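Local coordinates for XPF endonuclease (Aeropyrum pernix, PDB 2BGW), which is a magnesium-binding, structure-specific endonuclease of the XPF family that probably cuts DNA in the course of nucleotide excision repair, at residues K61-G66 / R100-A105; R67-A72 / M106-L111; V82-E87 / Y113-M118. All coordinates share one frame; numbering follows the deposited sequence.

Interaction 1 of 3, residues K61-G66 / R100-A105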
loop_
_atom_site.group_PDB
_atom_site.type_symbol
_atom_site.label_atom_id
_atom_site.label_comp_id
_atom_site.label_asym_id
_atom_site.label_seq_id
_atom_site.Cartn_x
_atom_site.Cartn_y
_atom_site.Cartn_z
ATOM N N LYS A 61 -8.675 16.277 2.767
ATOM C CA LYS A 61 -7.697 17.342 2.947
ATOM C C LYS A 61 -6.464 17.114 2.062
ATOM O O LYS A 61 -6.149 17.914 1.169
ATOM C CB LYS A 61 -7.331 17.492 4.419
ATOM C CG LYS A 61 -6.585 18.765 4.723
ATOM C CD LYS A 61 -5.937 18.814 6.153
ATOM C CE LYS A 61 -4.694 19.801 6.138
ATOM N NZ LYS A 61 -4.078 20.173 7.462
ATOM N N SER A 62 -5.812 15.981 2.240
ATOM C CA SER A 62 -4.601 15.717 1.477
ATOM C C SER A 62 -4.829 15.540 -0.031
ATOM O O SER A 62 -3.899 15.745 -0.800
ATOM C CB SER A 62 -3.894 14.501 2.033
ATOM O OG SER A 62 -4.487 13.364 1.447
ATOM N N LEU A 63 -6.032 15.153 -0.464
ATOM C CA LEU A 63 -6.303 15.133 -1.901
ATOM C C LEU A 63 -6.075 16.530 -2.436
ATOM O O LEU A 63 -5.423 16.700 -3.452
ATOM C CB LEU A 63 -7.720 14.667 -2.246
ATOM C CG LEU A 63 -8.222 14.775 -3.712
ATOM C CD1 LEU A 63 -7.262 14.196 -4.759
ATOM C CD2 LEU A 63 -9.635 14.193 -3.923
ATOM N N PHE A 64 -6.574 17.545 -1.737
ATOM C CA PHE A 64 -6.478 18.900 -2.256
ATOM C C PHE A 64 -5.163 19.588 -1.912
ATOM O O PHE A 64 -4.802 20.541 -2.579
ATOM C CB PHE A 64 -7.685 19.734 -1.834
ATOM C CG PHE A 64 -9.001 19.107 -2.205
ATOM C CD1 PHE A 64 -9.904 18.708 -1.213
ATOM C CD2 PHE A 64 -9.325 18.879 -3.546
ATOM C CE1 PHE A 64 -11.115 18.121 -1.550
ATOM C CE2 PHE A 64 -10.534 18.278 -3.898
ATOM C CZ PHE A 64 -11.434 17.904 -2.896
ATOM N N ASP A 65 -4.472 19.133 -0.861
ATOM C CA ASP A 65 -3.082 19.523 -0.579
ATOM C C ASP A 65 -2.161 19.191 -1.729
ATOM O O ASP A 65 -1.227 19.922 -1.991
ATOM C CB ASP A 65 -2.541 18.729 0.599
ATOM C CG ASP A 65 -2.961 19.289 1.925
ATOM O OD1 ASP A 65 -3.688 20.310 1.947
ATOM O OD2 ASP A 65 -2.559 18.698 2.963
ATOM N N GLY A 66 -2.409 18.069 -2.397
ATOM C CA GLY A 66 -1.403 17.486 -3.269
ATOM C C GLY A 66 -0.617 16.413 -2.526
ATOM O O GLY A 66 0.029 15.555 -3.142
ATOM N N ARG A 100 -17.253 14.751 -6.776
ATOM C CA ARG A 100 -16.757 14.274 -8.058
ATOM C C ARG A 100 -15.267 14.088 -7.880
ATOM O O ARG A 100 -14.729 13.088 -8.325
ATOM C CB ARG A 100 -17.034 15.237 -9.198
ATOM C CG ARG A 100 -16.489 14.760 -10.549
ATOM C CD ARG A 100 -17.626 14.282 -11.474
ATOM N NE ARG A 100 -17.158 13.762 -12.765
ATOM C CZ ARG A 100 -16.607 14.503 -13.734
ATOM N NH1 ARG A 100 -16.443 15.817 -13.561
ATOM N NH2 ARG A 100 -16.196 13.930 -14.876
ATOM N N SER A 101 -14.620 15.032 -7.195
ATOM C CA SER A 101 -13.214 14.926 -6.860
ATOM C C SER A 101 -12.918 13.651 -6.070
ATOM O O SER A 101 -12.207 12.769 -6.553
ATOM C CB SER A 101 -12.774 16.137 -6.051
ATOM O OG SER A 101 -12.342 17.161 -6.899
ATOM N N LEU A 102 -13.476 13.559 -4.863
ATOM C CA LEU A 102 -13.154 12.487 -3.938
ATOM C C LEU A 102 -13.229 11.093 -4.583
ATOM O O LEU A 102 -12.217 10.376 -4.633
ATOM C CB LEU A 102 -13.997 12.603 -2.670
ATOM C CG LEU A 102 -13.582 13.811 -1.829
ATOM C CD1 LEU A 102 -14.428 13.973 -0.593
ATOM C CD2 LEU A 102 -12.155 13.712 -1.414
ATOM N N TYR A 103 -14.396 10.731 -5.118
ATOM C CA TYR A 103 -14.577 9.411 -5.696
ATOM C C TYR A 103 -13.625 9.224 -6.872
ATOM O O TYR A 103 -13.074 8.138 -7.051
ATOM C CB TYR A 103 -16.032 9.154 -6.119
ATOM C CG TYR A 103 -17.026 9.105 -4.976
ATOM C CD1 TYR A 103 -18.037 10.067 -4.859
ATOM C CD2 TYR A 103 -16.962 8.103 -4.001
ATOM C CE1 TYR A 103 -18.963 10.039 -3.797
ATOM C CE2 TYR A 103 -17.897 8.061 -2.934
ATOM C CZ TYR A 103 -18.889 9.043 -2.850
ATOM O OH TYR A 103 -19.788 9.021 -1.818
ATOM N N ALA A 104 -13.409 10.272 -7.666
ATOM C CA ALA A 104 -12.467 10.181 -8.790
ATOM C C ALA A 104 -11.070 9.837 -8.280
ATOM O O ALA A 104 -10.395 8.981 -8.845
ATOM C CB ALA A 104 -12.446 11.453 -9.599
ATOM N N ALA A 105 -10.653 10.478 -7.198
ATOM C CA ALA A 105 -9.378 10.155 -6.598
ATOM C C ALA A 105 -9.351 8.663 -6.271
ATOM O O ALA A 105 -8.447 7.935 -6.688
ATOM C CB ALA A 105 -9.151 10.986 -5.338
#

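Interaction 2 of 3, residues R67-A72 / M106-L111. With nucleotides of chain D.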
loop_
_atom_site.group_PDB
_atom_site.type_symbol
_atom_site.label_atom_id
_atom_site.label_comp_id
_atom_site.label_asym_id
_atom_site.label_seq_id
_atom_site.Cartn_x
_atom_site.Cartn_y
_atom_site.Cartn_z
ATOM N N ARG A 67 -0.676 16.462 -1.194
ATOM C CA ARG A 67 -0.091 15.436 -0.340
ATOM C C ARG A 67 -0.507 13.991 -0.702
ATOM O O ARG A 67 0.350 13.109 -0.773
ATOM C CB ARG A 67 -0.466 15.701 1.099
ATOM C CG ARG A 67 0.423 16.630 1.844
ATOM C CD ARG A 67 0.162 16.360 3.316
ATOM N NE ARG A 67 0.954 17.209 4.205
ATOM C CZ ARG A 67 0.556 17.607 5.425
ATOM N NH1 ARG A 67 -0.643 17.243 5.908
ATOM N NH2 ARG A 67 1.351 18.390 6.169
ATOM N N LEU A 68 -1.802 13.748 -0.936
ATOM C CA LEU A 68 -2.319 12.389 -1.140
ATOM C C LEU A 68 -1.626 11.549 -2.201
ATOM O O LEU A 68 -1.233 10.419 -1.931
ATOM C CB LEU A 68 -3.810 12.394 -1.429
ATOM C CG LEU A 68 -4.427 10.996 -1.562
ATOM C CD1 LEU A 68 -4.412 10.222 -0.222
ATOM C CD2 LEU A 68 -5.824 11.067 -2.148
ATOM N N PHE A 69 -1.493 12.066 -3.406
ATOM C CA PHE A 69 -0.927 11.247 -4.452
ATOM C C PHE A 69 0.603 11.122 -4.401
ATOM O O PHE A 69 1.184 10.229 -5.044
ATOM C CB PHE A 69 -1.395 11.747 -5.799
ATOM C CG PHE A 69 -2.772 11.327 -6.128
ATOM C CD1 PHE A 69 -3.851 11.792 -5.385
ATOM C CD2 PHE A 69 -3.006 10.446 -7.173
ATOM C CE1 PHE A 69 -5.161 11.379 -5.697
ATOM C CE2 PHE A 69 -4.303 10.028 -7.493
ATOM C CZ PHE A 69 -5.380 10.502 -6.763
ATOM N N GLU A 70 1.262 12.014 -3.657
ATOM C CA GLU A 70 2.693 11.893 -3.506
ATOM C C GLU A 70 2.896 10.725 -2.584
ATOM O O GLU A 70 3.577 9.761 -2.936
ATOM C CB GLU A 70 3.337 13.175 -2.975
ATOM C CG GLU A 70 3.752 14.161 -4.110
ATOM N N GLN A 71 2.254 10.780 -1.429
ATOM C CA GLN A 71 2.232 9.651 -0.508
ATOM C C GLN A 71 1.815 8.341 -1.171
ATOM O O GLN A 71 2.326 7.275 -0.854
ATOM C CB GLN A 71 1.234 9.964 0.559
ATOM C CG GLN A 71 1.199 9.007 1.676
ATOM C CD GLN A 71 0.473 9.636 2.840
ATOM O OE1 GLN A 71 -0.102 10.730 2.702
ATOM N NE2 GLN A 71 0.499 8.977 3.994
ATOM N N ALA A 72 0.878 8.442 -2.097
ATOM C CA ALA A 72 0.282 7.273 -2.690
ATOM C C ALA A 72 1.295 6.532 -3.499
ATOM O O ALA A 72 1.440 5.336 -3.357
ATOM C CB ALA A 72 -0.914 7.662 -3.574
ATOM N N MET A 106 -10.361 8.210 -5.541
ATOM C CA MET A 106 -10.439 6.826 -5.136
ATOM C C MET A 106 -10.208 5.905 -6.313
ATOM O O MET A 106 -9.331 5.054 -6.267
ATOM C CB MET A 106 -11.788 6.561 -4.510
ATOM C CG MET A 106 -11.959 7.301 -3.226
ATOM S SD MET A 106 -13.603 7.028 -2.614
ATOM C CE MET A 106 -13.393 7.730 -0.958
ATOM N N ALA A 107 -10.971 6.110 -7.381
ATOM C CA ALA A 107 -10.829 5.324 -8.588
ATOM C C ALA A 107 -9.410 5.366 -9.192
ATOM O O ALA A 107 -8.945 4.367 -9.741
ATOM C CB ALA A 107 -11.860 5.751 -9.590
ATOM N N ALA A 108 -8.734 6.510 -9.074
ATOM C CA ALA A 108 -7.357 6.691 -9.590
ATOM C C ALA A 108 -6.271 6.027 -8.733
ATOM O O ALA A 108 -5.374 5.370 -9.277
ATOM C CB ALA A 108 -7.030 8.184 -9.783
ATOM N N LEU A 109 -6.335 6.217 -7.408
ATOM C CA LEU A 109 -5.441 5.531 -6.488
ATOM C C LEU A 109 -5.492 4.039 -6.751
ATOM O O LEU A 109 -4.491 3.353 -6.627
ATOM C CB LEU A 109 -5.874 5.752 -5.073
ATOM C CG LEU A 109 -5.740 7.153 -4.539
ATOM C CD1 LEU A 109 -6.613 7.245 -3.339
ATOM C CD2 LEU A 109 -4.322 7.423 -4.164
ATOM N N GLN A 110 -6.673 3.555 -7.133
ATOM C CA GLN A 110 -6.922 2.147 -7.367
ATOM C C GLN A 110 -6.433 1.700 -8.727
ATOM O O GLN A 110 -5.851 0.652 -8.836
ATOM C CB GLN A 110 -8.414 1.852 -7.260
ATOM C CG GLN A 110 -8.987 1.639 -5.840
ATOM C CD GLN A 110 -8.983 0.176 -5.464
ATOM O OE1 GLN A 110 -8.015 -0.550 -5.759
ATOM N NE2 GLN A 110 -10.054 -0.276 -4.817
ATOM N N LEU A 111 -6.685 2.465 -9.775
ATOM C CA LEU A 111 -6.295 2.032 -11.121
ATOM C C LEU A 111 -4.883 2.461 -11.530
ATOM O O LEU A 111 -4.206 1.765 -12.271
ATOM C CB LEU A 111 -7.283 2.541 -12.169
ATOM C CG LEU A 111 -8.610 1.834 -12.438
ATOM C CD1 LEU A 111 -9.129 2.184 -13.844
ATOM C CD2 LEU A 111 -8.458 0.333 -12.301
ATOM O "O5'" DT D 1 -6.325 -3.211 -10.228
ATOM C "C5'" DT D 1 -5.366 -3.551 -11.207
ATOM C "C4'" DT D 1 -4.716 -2.280 -11.680
ATOM O "O4'" DT D 1 -3.749 -1.775 -10.732
ATOM C "C3'" DT D 1 -3.928 -2.621 -12.906
ATOM O "O3'" DT D 1 -4.408 -1.882 -13.962
ATOM C "C2'" DT D 1 -2.465 -2.300 -12.613
ATOM C "C1'" DT D 1 -2.588 -1.382 -11.427
ATOM N N1 DT D 1 -1.420 -1.513 -10.567
ATOM C C2 DT D 1 -0.392 -0.580 -10.667
ATOM O O2 DT D 1 -0.380 0.361 -11.431
ATOM N N3 DT D 1 0.658 -0.775 -9.810
ATOM C C4 DT D 1 0.765 -1.811 -8.896
ATOM O O4 DT D 1 1.752 -1.895 -8.181
ATOM C C5 DT D 1 -0.333 -2.763 -8.842
ATOM C C7 DT D 1 -0.273 -3.977 -7.960
ATOM C C6 DT D 1 -1.366 -2.568 -9.676
#

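Interaction 3 of 3, residues V82-E87 / Y113-M118. With SO4 (sulfate ion), chain K; nucleotides of chain D; nucleotides of chain C.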
loop_
_atom_site.group_PDB
_atom_site.type_symbol
_atom_site.label_atom_id
_atom_site.label_comp_id
_atom_site.label_asym_id
_atom_site.label_seq_id
_atom_site.Cartn_x
_atom_site.Cartn_y
_atom_site.Cartn_z
ATOM N N VAL A 82 -0.608 -2.188 -1.115
ATOM C CA VAL A 82 -0.843 -0.977 -0.334
ATOM C C VAL A 82 -2.314 -0.861 0.009
ATOM O O VAL A 82 -3.149 -0.828 -0.872
ATOM C CB VAL A 82 -0.418 0.310 -1.128
ATOM C CG1 VAL A 82 -0.543 1.519 -0.264
ATOM C CG2 VAL A 82 1.002 0.205 -1.613
ATOM N N PHE A 83 -2.628 -0.778 1.287
ATOM C CA PHE A 83 -4.003 -0.533 1.699
ATOM C C PHE A 83 -4.050 0.832 2.249
ATOM O O PHE A 83 -3.264 1.150 3.147
ATOM C CB PHE A 83 -4.473 -1.505 2.784
ATOM C CG PHE A 83 -4.776 -2.879 2.263
ATOM C CD1 PHE A 83 -3.903 -3.920 2.478
ATOM C CD2 PHE A 83 -5.942 -3.119 1.526
ATOM C CE1 PHE A 83 -4.196 -5.178 1.989
ATOM C CE2 PHE A 83 -6.235 -4.387 1.017
ATOM C CZ PHE A 83 -5.358 -5.409 1.248
ATOM N N ILE A 84 -4.943 1.658 1.703
ATOM C CA ILE A 84 -5.328 2.893 2.399
ATOM C C ILE A 84 -6.664 2.661 3.027
ATOM O O ILE A 84 -7.610 2.253 2.356
ATOM C CB ILE A 84 -5.427 4.090 1.488
ATOM C CG1 ILE A 84 -4.026 4.504 1.031
ATOM C CG2 ILE A 84 -6.101 5.214 2.241
ATOM C CD1 ILE A 84 -3.989 5.272 -0.243
ATOM N N ILE A 85 -6.728 2.873 4.329
ATOM C CA ILE A 85 -7.955 2.644 5.049
ATOM C C ILE A 85 -8.563 3.974 5.349
ATOM O O ILE A 85 -7.964 4.788 6.051
ATOM C CB ILE A 85 -7.732 1.890 6.382
ATOM C CG1 ILE A 85 -7.419 0.410 6.112
ATOM C CG2 ILE A 85 -8.950 2.062 7.299
ATOM C CD1 ILE A 85 -6.845 -0.298 7.299
ATOM N N VAL A 86 -9.757 4.196 4.818
ATOM C CA VAL A 86 -10.439 5.455 5.070
ATOM C C VAL A 86 -11.477 5.303 6.180
ATOM O O VAL A 86 -12.455 4.542 6.078
ATOM C CB VAL A 86 -11.026 6.038 3.803
ATOM C CG1 VAL A 86 -11.646 7.373 4.106
ATOM C CG2 VAL A 86 -9.936 6.185 2.725
ATOM N N GLU A 87 -11.219 6.027 7.257
ATOM C CA GLU A 87 -11.991 5.918 8.476
ATOM C C GLU A 87 -13.041 7.036 8.586
ATOM O O GLU A 87 -12.686 8.231 8.716
ATOM C CB GLU A 87 -11.022 5.980 9.652
ATOM C CG GLU A 87 -11.624 5.940 11.035
ATOM C CD GLU A 87 -10.550 5.693 12.069
ATOM O OE1 GLU A 87 -9.944 4.591 12.022
ATOM O OE2 GLU A 87 -10.295 6.597 12.911
ATOM N N TYR A 113 -2.038 3.274 -9.491
ATOM C CA TYR A 113 -0.958 2.615 -8.808
ATOM C C TYR A 113 -1.365 1.330 -8.068
ATOM O O TYR A 113 -0.661 0.901 -7.148
ATOM C CB TYR A 113 -0.289 3.557 -7.815
ATOM C CG TYR A 113 -0.207 5.033 -8.155
ATOM C CD1 TYR A 113 -1.130 5.922 -7.613
ATOM C CD2 TYR A 113 0.830 5.558 -8.922
ATOM C CE1 TYR A 113 -1.065 7.296 -7.849
ATOM C CE2 TYR A 113 0.909 6.958 -9.176
ATOM C CZ TYR A 113 -0.062 7.820 -8.624
ATOM O OH TYR A 113 -0.075 9.200 -8.832
ATOM N N GLY A 114 -2.477 0.716 -8.461
ATOM C CA GLY A 114 -2.980 -0.477 -7.794
ATOM C C GLY A 114 -3.229 -0.425 -6.287
ATOM O O GLY A 114 -3.339 -1.477 -5.659
ATOM N N ILE A 115 -3.319 0.764 -5.685
ATOM C CA ILE A 115 -3.547 0.850 -4.246
ATOM C C ILE A 115 -4.902 0.263 -3.968
ATOM O O ILE A 115 -5.737 0.190 -4.869
ATOM C CB ILE A 115 -3.444 2.281 -3.727
ATOM C CG1 ILE A 115 -1.990 2.654 -3.510
ATOM C CG2 ILE A 115 -4.118 2.450 -2.382
ATOM C CD1 ILE A 115 -1.472 3.632 -4.535
ATOM N N ARG A 116 -5.095 -0.205 -2.736
ATOM C CA ARG A 116 -6.344 -0.860 -2.299
ATOM C C ARG A 116 -6.997 -0.064 -1.185
ATOM O O ARG A 116 -6.317 0.384 -0.245
ATOM C CB ARG A 116 -6.080 -2.307 -1.866
ATOM C CG ARG A 116 -5.735 -3.179 -3.031
ATOM C CD ARG A 116 -5.266 -4.535 -2.640
ATOM N NE ARG A 116 -5.124 -5.388 -3.816
ATOM C CZ ARG A 116 -6.135 -6.060 -4.357
ATOM N NH1 ARG A 116 -7.343 -5.966 -3.826
ATOM N NH2 ARG A 116 -5.956 -6.813 -5.434
ATOM N N LEU A 117 -8.306 0.144 -1.313
ATOM C CA LEU A 117 -9.040 0.990 -0.361
ATOM C C LEU A 117 -9.935 0.143 0.479
ATOM O O LEU A 117 -10.531 -0.802 -0.032
ATOM C CB LEU A 117 -9.892 2.023 -1.071
ATOM C CG LEU A 117 -9.136 3.070 -1.879
ATOM C CD1 LEU A 117 -10.104 3.804 -2.782
ATOM C CD2 LEU A 117 -8.357 4.059 -1.002
ATOM N N MET A 118 -9.994 0.451 1.770
ATOM C CA MET A 118 -11.015 -0.091 2.650
ATOM C C MET A 118 -11.661 1.110 3.299
ATOM O O MET A 118 -10.954 2.046 3.697
ATOM C CB MET A 118 -10.409 -0.953 3.761
ATOM C CG MET A 118 -9.548 -2.102 3.318
ATOM S SD MET A 118 -10.326 -3.729 3.172
ATOM C CE MET A 118 -11.628 -3.624 4.386
HETATM S S SO4 K . -3.360 -6.400 -8.425
HETATM O O1 SO4 K . -3.762 -5.165 -9.107
HETATM O O2 SO4 K . -2.027 -6.737 -8.922
HETATM O O3 SO4 K . -3.247 -6.158 -6.966
HETATM O O4 SO4 K . -4.290 -7.496 -8.761
ATOM O "O5'" DT D 1 -6.325 -3.211 -10.228
ATOM C "C5'" DT D 1 -5.366 -3.551 -11.207
ATOM C "C4'" DT D 1 -4.716 -2.280 -11.680
ATOM O "O4'" DT D 1 -3.749 -1.775 -10.732
ATOM C "C3'" DT D 1 -3.928 -2.621 -12.906
ATOM O "O3'" DT D 1 -4.408 -1.882 -13.962
ATOM C "C2'" DT D 1 -2.465 -2.300 -12.613
ATOM C "C1'" DT D 1 -2.588 -1.382 -11.427
ATOM N N1 DT D 1 -1.420 -1.513 -10.567
ATOM C C2 DT D 1 -0.392 -0.580 -10.667
ATOM O O2 DT D 1 -0.380 0.361 -11.431
ATOM N N3 DT D 1 0.658 -0.775 -9.810
ATOM C C4 DT D 1 0.765 -1.811 -8.896
ATOM O O4 DT D 1 1.752 -1.895 -8.181
ATOM C C5 DT D 1 -0.333 -2.763 -8.842
ATOM C C7 DT D 1 -0.273 -3.977 -7.960
ATOM C C6 DT D 1 -1.366 -2.568 -9.676
ATOM P P DA C 15 9.741 7.331 -10.521
ATOM O OP1 DA C 15 10.197 8.516 -11.269
ATOM O OP2 DA C 15 10.224 7.117 -9.132
ATOM O "O5'" DA C 15 8.148 7.368 -10.518
ATOM C "C5'" DA C 15 7.536 7.586 -11.793
ATOM C "C4'" DA C 15 6.075 7.207 -11.738
ATOM O "O4'" DA C 15 5.974 5.782 -11.448
ATOM C "C3'" DA C 15 5.348 7.922 -10.599
ATOM O "O3'" DA C 15 4.428 8.895 -11.107
ATOM C "C2'" DA C 15 4.657 6.810 -9.810
ATOM C "C1'" DA C 15 4.774 5.593 -10.736
ATOM N N9 DA C 15 4.731 4.356 -9.955
ATOM C C8 DA C 15 5.514 4.021 -8.883
ATOM N N7 DA C 15 5.197 2.860 -8.356
ATOM C C5 DA C 15 4.129 2.410 -9.122
ATOM C C6 DA C 15 3.328 1.246 -9.052
ATOM N N6 DA C 15 3.504 0.266 -8.155
ATOM N N1 DA C 15 2.338 1.127 -9.959
ATOM C C2 DA C 15 2.180 2.115 -10.851
ATOM N N3 DA C 15 2.854 3.256 -11.005
ATOM C C4 DA C 15 3.825 3.334 -10.100
#

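Interaction 1 of 3, residues K61-G66 / R100-A105
Lys61 O is held by two backbone donors: Asp65 N at 2.9 Å and, more weakly, Phe64 N at 3.0 Å. The pair closes the last turn of helix 56-65 before Gly66 leaves helical geometry with a positive phi. Leu63 and Phe64 of this turn reach segment 100-105. The axes of 61-65 and 100-105 approach to 10.7 Å and cross at 89°, so the meeting is short and concentrated on few side chains. Leu63 carries most of it. Its CG stands anti to the backbone N (chi1 172°), which sends the forked tip across to the other helix. Leu63 CD2 rests on Ala105 CB at 3.5 Å. The same methyl meets Leu102 CD2 at 3.6 Å, the two leucines crossing obliquely, tip to tip. Phe64 uses a different first torsion, CG anti to the carbonyl carbon and beside the backbone N (chi1 -54°), and brings a ring edge to Ser101: Phe64 CE2 lies 3.7 Å from Ser101 OG, near the ring plane. All cross-segment contacts are of van der Waals type. This corner of the PDDEXK-type nuclease domain lies away from the metal site. Helix 67-78 continues the apolar patch, since its Phe69 packs on both Leu63 and Ala105, while the far side of helix 99-112 faces the second subunit, where Arg100 forms a salt bridge with Glu131 of that subunit.

Interaction 2 of 3, residues R67-A72 / M106-L111
The helical segments 67-72 and 106-111 run almost parallel, 15° between their N-to-C directions, with their axes 11.4 Å apart at closest approach. The backbones come nearest at Ala72 and Leu109, whose CA atoms are 7.1 Å apart, so alanine is the residue at the nearest CA pair of the two segments. Leu109 is the projecting residue of the contact. With its CG beside the backbone N (chi1 -68°), it extends between Leu68, Phe69 and Ala72, and its two methyls meet different partners. Leu109 CD2 stands over the centre of one face of the Phe69 ring, 4.2 Å from the centroid and only 10° off the normal, which is the geometry of a CH-pi contact. That same methyl also touches Ala72 CB at 3.5 Å. The other branch, Leu109 CD1, meets Leu68 CD2 at 4.1 Å, the two leucine side chains crossing at about a right angle. Ala108 completes the set from a different direction: its CB approaches Phe69 CE2 at 4.0 Å near the ring plane, so the phenyl group is met over a face by Leu109 and at its edge by the preceding residue, Ala108. The touching side chains are all apolar, and Leu68, Ala72 and Leu109 are buried. Past them, Leu111 O lies 3.6 Å from C1' of DT1 of chain D, placing the end of the segment beside the bound DNA. Phe59 of helix 56-65 packs on both Leu68 and Leu109, Leu117 of strand 116-120 touches Met106 and Gln110 of helix 99-112, and Gln110 OE1 is hydrogen-bonded to Arg116 NE of the second subunit.

Interaction 3 of 3, residues V82-E87 / Y113-M118
Phe83 (chi1 -75°) and Arg116 (chi1 -70°) both set CG beside their own backbone N, so their side chains run alongside each other on one face of the sheet. Arg116 CB lies 3.5 Å from Phe83 CD2, and the extended arginine chain lays its CD near ring atoms CE2 and CZ, then leads the guanidinium away. On the same face Met118 bends at chi2 and chi3 and brings SD to 5.5 Å from the Phe83 ring centroid, an oblique Met-aromatic contact. The backbones pair as parallel strands. Arg116 N donates to Val82 O at 2.8 Å and Ile84 N to Arg116 O at 2.7 Å; Met118 N donates to Ile84 O at 3.0 Å and Val86 N to Met118 O at 2.7 Å. Every N-H...O angle is at least 151°. The opposite face pairs Ile84 with Leu117, side by side. Arg116 NH2 bonds O3 of a sulfate ion, probably from the crystallisation liquor, at 3.2 Å. It also bonds Gly114 O of the second subunit, whose Arg116 NH1 holds the same ion. This chain's Gly114 N comes within 3.2 Å of N1 of DT1 of chain D. This is the strand pair of the beta-alpha-beta unit built with helix 99-112. Helix 123-137 covers the Phe83 and Met118 face, and strand 49-55, which bears the magnesium-binding residues Glu52 and Arg53, flanks strand 81-87 on its other side.

The contacts are linked in sequence, interaction 2 touching both others, its centre about 9 Å from each of theirs. Interaction 1 joins it through Ser62 O and Leu68 N, a probable hydrogen bond of 2.9 Å, and through Leu63 CD1 on Phe69 CE1 at 3.6 Å. Interaction 3 joins it where Leu109 O meets Ile115 N at 3.0 Å, and where Phe69 CD2 meets Tyr113 OH at 3.6 Å. Interactions 1 and 3 do not touch. Proximity to the bound magnesium rises along the series: about 14 Å from the side chain of Leu63, about 9 Å from that of Leu68 and about 8 Å from that of Ile84. All three border the second subunit.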